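Local coordinates for protein PES4 (Saccharomyces cerevisiae S288C, PDB 6EZ7) that probably binds RNA, including poly(A), poly(U) and the 3' untranslated regions of messenger RNAs, and is represented here by its third RNA recognition motif, at residues D17-N20 with F21-V25. Sequence-based numbering, arbitrary orientation.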
loop_
_atom_site.group_PDB
_atom_site.type_symbol
_atom_site.label_atom_id
_atom_site.label_comp_id
_atom_site.label_asym_id
_atom_site.label_seq_id
_atom_site.Cartn_x
_atom_site.Cartn_y
_atom_site.Cartn_z
ATOM N N ASP A 17 -1.133 10.126 5.085
ATOM C CA ASP A 17 -2.334 9.377 4.717
ATOM C C ASP A 17 -2.055 7.884 4.701
ATOM O O ASP A 17 -2.835 7.097 5.235
ATOM C CB ASP A 17 -2.861 9.808 3.348
ATOM C CG ASP A 17 -3.369 11.232 3.338
ATOM O OD1 ASP A 17 -3.787 11.721 4.408
ATOM O OD2 ASP A 17 -3.352 11.863 2.258
ATOM N N ILE A 18 -0.949 7.494 4.078
ATOM C CA ILE A 18 -0.592 6.084 4.018
ATOM C C ILE A 18 -0.328 5.564 5.423
ATOM O O ILE A 18 -0.795 4.493 5.798
ATOM C CB ILE A 18 0.644 5.837 3.140
ATOM C CG1 ILE A 18 0.440 6.447 1.752
ATOM C CG2 ILE A 18 0.920 4.353 3.030
ATOM C CD1 ILE A 18 -0.760 5.908 1.032
ATOM N N LEU A 19 0.423 6.338 6.195
ATOM C CA LEU A 19 0.731 5.970 7.568
ATOM C C LEU A 19 -0.533 5.805 8.395
ATOM O O LEU A 19 -0.703 4.813 9.094
ATOM C CB LEU A 19 1.634 7.021 8.207
ATOM C CG LEU A 19 3.134 6.858 7.985
ATOM C CD1 LEU A 19 3.876 8.107 8.435
ATOM C CD2 LEU A 19 3.646 5.626 8.726
ATOM N N ASN A 20 -1.430 6.775 8.304
ATOM C CA ASN A 20 -2.607 6.758 9.151
ATOM C C ASN A 20 -3.562 5.620 8.817
ATOM O O ASN A 20 -4.095 4.970 9.714
ATOM C CB ASN A 20 -3.319 8.104 9.077
ATOM C CG ASN A 20 -2.648 9.140 9.944
ATOM O OD1 ASN A 20 -2.349 10.255 9.508
ATOM N ND2 ASN A 20 -2.378 8.760 11.183
ATOM N N PHE A 21 -3.761 5.357 7.533
ATOM C CA PHE A 21 -4.625 4.249 7.145
ATOM C C PHE A 21 -3.989 2.896 7.428
ATOM O O PHE A 21 -4.602 2.033 8.052
ATOM C CB PHE A 21 -4.989 4.344 5.667
ATOM C CG PHE A 21 -6.086 5.323 5.383
ATOM C CD1 PHE A 21 -7.369 5.098 5.853
ATOM C CD2 PHE A 21 -5.839 6.466 4.644
ATOM C CE1 PHE A 21 -8.384 5.999 5.593
ATOM C CE2 PHE A 21 -6.851 7.371 4.382
ATOM C CZ PHE A 21 -8.125 7.135 4.857
ATOM N N PHE A 22 -2.755 2.712 6.981
ATOM C CA PHE A 22 -2.195 1.366 6.940
ATOM C C PHE A 22 -1.464 0.938 8.208
ATOM O O PHE A 22 -1.069 -0.220 8.328
ATOM C CB PHE A 22 -1.292 1.239 5.712
ATOM C CG PHE A 22 -2.073 1.153 4.437
ATOM C CD1 PHE A 22 -2.515 2.302 3.802
ATOM C CD2 PHE A 22 -2.436 -0.077 3.919
ATOM C CE1 PHE A 22 -3.272 2.227 2.649
ATOM C CE2 PHE A 22 -3.191 -0.161 2.758
ATOM C CZ PHE A 22 -3.610 0.992 2.124
ATOM N N SER A 23 -1.315 1.849 9.165
ATOM C CA SER A 23 -0.786 1.473 10.475
ATOM C C SER A 23 -1.877 0.870 11.351
ATOM O O SER A 23 -1.603 0.367 12.443
ATOM C CB SER A 23 -0.164 2.675 11.183
ATOM O OG SER A 23 0.908 3.209 10.429
ATOM N N GLU A 24 -3.114 0.920 10.872
ATOM C CA GLU A 24 -4.241 0.382 11.624
ATOM C C GLU A 24 -4.202 -1.142 11.720
ATOM O O GLU A 24 -4.836 -1.725 12.597
ATOM C CB GLU A 24 -5.564 0.827 10.997
ATOM C CG GLU A 24 -5.803 2.328 11.066
ATOM C CD GLU A 24 -5.793 2.858 12.492
ATOM O OE1 GLU A 24 -6.339 2.177 13.388
ATOM O OE2 GLU A 24 -5.235 3.952 12.718
ATOM N N VAL A 25 -3.463 -1.786 10.821
ATOM C CA VAL A 25 -3.382 -3.244 10.825
ATOM C C VAL A 25 -2.143 -3.738 11.563
ATOM O O VAL A 25 -2.077 -4.898 11.975
ATOM C CB VAL A 25 -3.371 -3.814 9.396
ATOM C CG1 VAL A 25 -4.671 -3.486 8.687
ATOM C CG2 VAL A 25 -2.204 -3.262 8.624
#
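Leu19 O is gripped twice by Ser23, where the chain keeps helical angles without the regular bonds, once by the backbone N at 3.0 Å and once by the hydroxyl. The backbone N-H...O angle is 140°, less straight than the 167° of the bond from Phe21 N to Asp17 O two residues earlier. The second donor, Ser23 OG, lies 2.6 Å from Leu19 O; with OG beside its own backbone N (chi1 -60°), the side chain folds back onto the helix. Without the hydroxyl, as with an alanine in its place, Leu19 O is likely to keep only the bent backbone bond among those of this turn, leaving the chain at this point less firmly anchored.

The tight side is built by Ile18 and Phe22. Phe22 N bonds to Ile18 O at 2.9 Å, and the same carbonyl oxygen sits at the edge of the Phe22 ring, in its plane, 3.4 Å from CD1. That ring carbon also meets the methyl CG2 of Ile18 at 4.1 Å, the two side chains crossing at a slant. On another side of the helix the Phe21 ring comes back obliquely toward the previous turn, its CD2 3.1 Å from Asp17 O, while the Asp17 carboxylate turns to Thr14 N through OD2. The solvent side is looser: Asn20 and Glu24 are exposed, and the bent Glu24 chain brings CG to 3.4 Å from Asn20 O, a van der Waals approach, while the carboxylate OE2, an acceptor like that oxygen, makes no bond to it.

In this RRM fold, helix 15-22 is the first of two packed on the antiparallel sheet. Ile18 and Phe22 face strand 3-9, touching Ile6, and reach Ile31 and Ile28 of strand 28-33, respectively; Phe21 meets Phe64 and Phe66, and Val25 touches Ala57 and Arg60 of helix 51-61.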